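PDB 5VG2: intradiol ring-cleavage Dioxygenase from Tetranychus urticae, which probably cleaves catechol-type aromatic rings between their two hydroxyl-bearing carbons, using a bound ferric iron and molecular oxygen. Local coordinates for residues E33-I38 and D89-L94. Residues are numbered along the deposited sequence; the frame is centred on the assembly and turned at random.
Sequences EDRIGI and DPRRFL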
loop_
_atom_site.group_PDB
_atom_site.type_symbol
_atom_site.label_atom_id
_atom_site.label_comp_id
_atom_site.label_asym_id
_atom_site.label_seq_id
_atom_site.Cartn_x
_atom_site.Cartn_y
_atom_site.Cartn_z
ATOM N N GLU A 33 0.943 12.915 8.051
ATOM C CA GLU A 33 1.903 13.723 8.825
ATOM C C GLU A 33 2.312 15.035 8.104
ATOM O O GLU A 33 1.478 15.839 7.717
ATOM C CB GLU A 33 3.085 12.843 9.344
ATOM C CG GLU A 33 2.652 11.721 10.295
ATOM C CD GLU A 33 3.818 11.026 11.054
ATOM O OE1 GLU A 33 4.970 11.568 11.126
ATOM O OE2 GLU A 33 3.563 9.919 11.600
ATOM N N ASP A 34 3.606 15.270 7.959
ATOM C CA ASP A 34 4.144 16.498 7.340
ATOM C C ASP A 34 4.382 16.312 5.879
ATOM O O ASP A 34 4.920 17.159 5.280
ATOM C CB ASP A 34 5.473 16.902 7.982
ATOM C CG ASP A 34 6.522 15.791 7.897
ATOM O OD1 ASP A 34 6.140 14.598 7.775
ATOM O OD2 ASP A 34 7.752 16.042 8.009
ATOM N N ARG A 35 3.963 15.212 5.301
ATOM C CA ARG A 35 4.225 14.939 3.889
ATOM C C ARG A 35 3.314 15.738 2.945
ATOM O O ARG A 35 2.214 16.166 3.323
ATOM C CB ARG A 35 4.025 13.443 3.660
ATOM C CG ARG A 35 5.210 12.564 4.014
ATOM C CD ARG A 35 6.253 13.250 4.886
ATOM N NE ARG A 35 7.530 13.241 4.245
ATOM C CZ ARG A 35 8.616 13.888 4.668
ATOM N NH1 ARG A 35 9.718 13.732 4.016
ATOM N NH2 ARG A 35 8.629 14.623 5.767
ATOM N N ILE A 36 3.802 15.902 1.713
ATOM C CA ILE A 36 3.210 16.743 0.685
ATOM C C ILE A 36 2.763 15.837 -0.451
ATOM O O ILE A 36 3.503 14.962 -0.845
ATOM C CB ILE A 36 4.239 17.696 0.106
ATOM C CG1 ILE A 36 4.858 18.567 1.198
ATOM C CG2 ILE A 36 3.629 18.599 -0.954
ATOM C CD1 ILE A 36 3.880 19.405 1.995
ATOM N N GLY A 37 1.587 16.093 -1.021
ATOM C CA GLY A 37 1.125 15.302 -2.147
ATOM C C GLY A 37 -0.339 15.534 -2.424
ATOM O O GLY A 37 -0.905 16.489 -1.929
ATOM N N ILE A 38 -0.966 14.634 -3.164
ATOM C CA ILE A 38 -2.395 14.715 -3.416
ATOM C C ILE A 38 -3.098 13.693 -2.563
ATOM O O ILE A 38 -2.780 12.505 -2.611
ATOM C CB ILE A 38 -2.708 14.544 -4.907
ATOM C CG1 ILE A 38 -2.182 15.771 -5.657
ATOM C CG2 ILE A 38 -4.224 14.377 -5.154
ATOM C CD1 ILE A 38 -2.099 15.529 -7.150
ATOM N N ASP A 89 15.954 6.001 11.525
ATOM C CA ASP A 89 15.363 7.222 12.085
ATOM C C ASP A 89 14.021 6.871 12.705
ATOM O O ASP A 89 13.423 5.894 12.300
ATOM C CB ASP A 89 15.230 8.310 11.009
ATOM C CG ASP A 89 14.185 7.963 9.910
ATOM O OD1 ASP A 89 12.960 8.117 10.158
ATOM O OD2 ASP A 89 14.572 7.541 8.791
ATOM N N PRO A 90 13.534 7.680 13.656
ATOM C CA PRO A 90 12.217 7.418 14.263
ATOM C C PRO A 90 10.979 7.963 13.497
ATOM O O PRO A 90 9.872 7.815 13.977
ATOM C CB PRO A 90 12.329 8.129 15.609
ATOM C CG PRO A 90 13.225 9.297 15.326
ATOM C CD PRO A 90 14.143 8.892 14.207
ATOM N N ARG A 91 11.124 8.557 12.330
ATOM C CA ARG A 91 9.902 9.030 11.646
ATOM C C ARG A 91 9.002 7.858 11.234
ATOM O O ARG A 91 9.493 6.760 10.967
ATOM C CB ARG A 91 10.216 9.922 10.439
ATOM C CG ARG A 91 10.913 11.204 10.795
ATOM C CD ARG A 91 10.118 12.199 11.657
ATOM N NE ARG A 91 8.731 12.342 11.253
ATOM C CZ ARG A 91 8.246 13.202 10.342
ATOM N NH1 ARG A 91 6.941 13.199 10.066
ATOM N NH2 ARG A 91 9.027 14.071 9.717
ATOM N N ARG A 92 7.698 8.091 11.198
ATOM C CA ARG A 92 6.750 7.051 10.794
ATOM C C ARG A 92 5.617 7.539 9.877
ATOM O O ARG A 92 4.504 6.974 9.843
ATOM C CB ARG A 92 6.151 6.411 12.020
ATOM C CG ARG A 92 7.178 5.715 12.913
ATOM C CD ARG A 92 7.766 4.492 12.240
ATOM N NE ARG A 92 8.655 3.795 13.133
ATOM C CZ ARG A 92 9.967 3.979 13.267
ATOM N NH1 ARG A 92 10.640 4.870 12.551
ATOM N NH2 ARG A 92 10.627 3.203 14.136
ATOM N N PHE A 93 5.900 8.585 9.136
ATOM C CA PHE A 93 4.934 9.072 8.202
ATOM C C PHE A 93 4.614 8.017 7.177
ATOM O O PHE A 93 5.451 7.125 6.826
ATOM C CB PHE A 93 5.379 10.370 7.502
ATOM C CG PHE A 93 6.698 10.274 6.794
ATOM C CD1 PHE A 93 6.792 9.652 5.561
ATOM C CD2 PHE A 93 7.848 10.816 7.364
ATOM C CE1 PHE A 93 8.009 9.553 4.913
ATOM C CE2 PHE A 93 9.060 10.740 6.722
ATOM C CZ PHE A 93 9.145 10.115 5.487
ATOM N N LEU A 94 3.366 8.119 6.727
ATOM C CA LEU A 94 2.795 7.272 5.705
ATOM C C LEU A 94 2.852 5.807 6.074
ATOM O O LEU A 94 3.019 4.947 5.252
ATOM C CB LEU A 94 3.429 7.559 4.337
ATOM C CG LEU A 94 3.209 8.963 3.817
ATOM C CD1 LEU A 94 4.161 9.309 2.669
ATOM C CD2 LEU A 94 1.755 9.170 3.371
HETATM O O HOH W 1 6.762 10.428 12.388
#
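Arg91 reaches Glu33 and Asp34 as the hub of a salt-bridge network that joins two loops of the intradiol dioxygenase fold, one leading into strand 39-48, the other into strand 95-99. It shows how one guanidinium can serve two carboxylates. Arg91 NH1 lies 2.8 Å from Glu33 OE1, the guanidinium and the Glu33 carboxylate being nearly coplanar, and also donates to Asp34 OD1. Arg91 NH2 donates to Asp34 OD2 at 2.9 Å, so Asp34 is gripped end-on, although both nitrogens approach from above its carboxylate plane. With an alanine in place of Arg91, Glu33 OE1 and both Asp34 oxygens would probably be left without these bonds, the weak one from Arg35 NH2 to Asp34 OD2 remaining.

Stacking and CH-pi contacts make up the apolar part. The Arg35 chain, bent at chi2 (16°), lays its guanidinium flat on the Phe93 ring in a cation-pi contact, planes 7° apart and centres 4.0 Å apart, while CD makes a CH-pi contact over the same ring and CG packs on Leu94 CD1. The Phe93 side chain lies about 6 Å from that of the iron ligand Tyr71.

One water accepts from Arg91 NE at 3.0 Å and from Arg92 N at 2.8 Å.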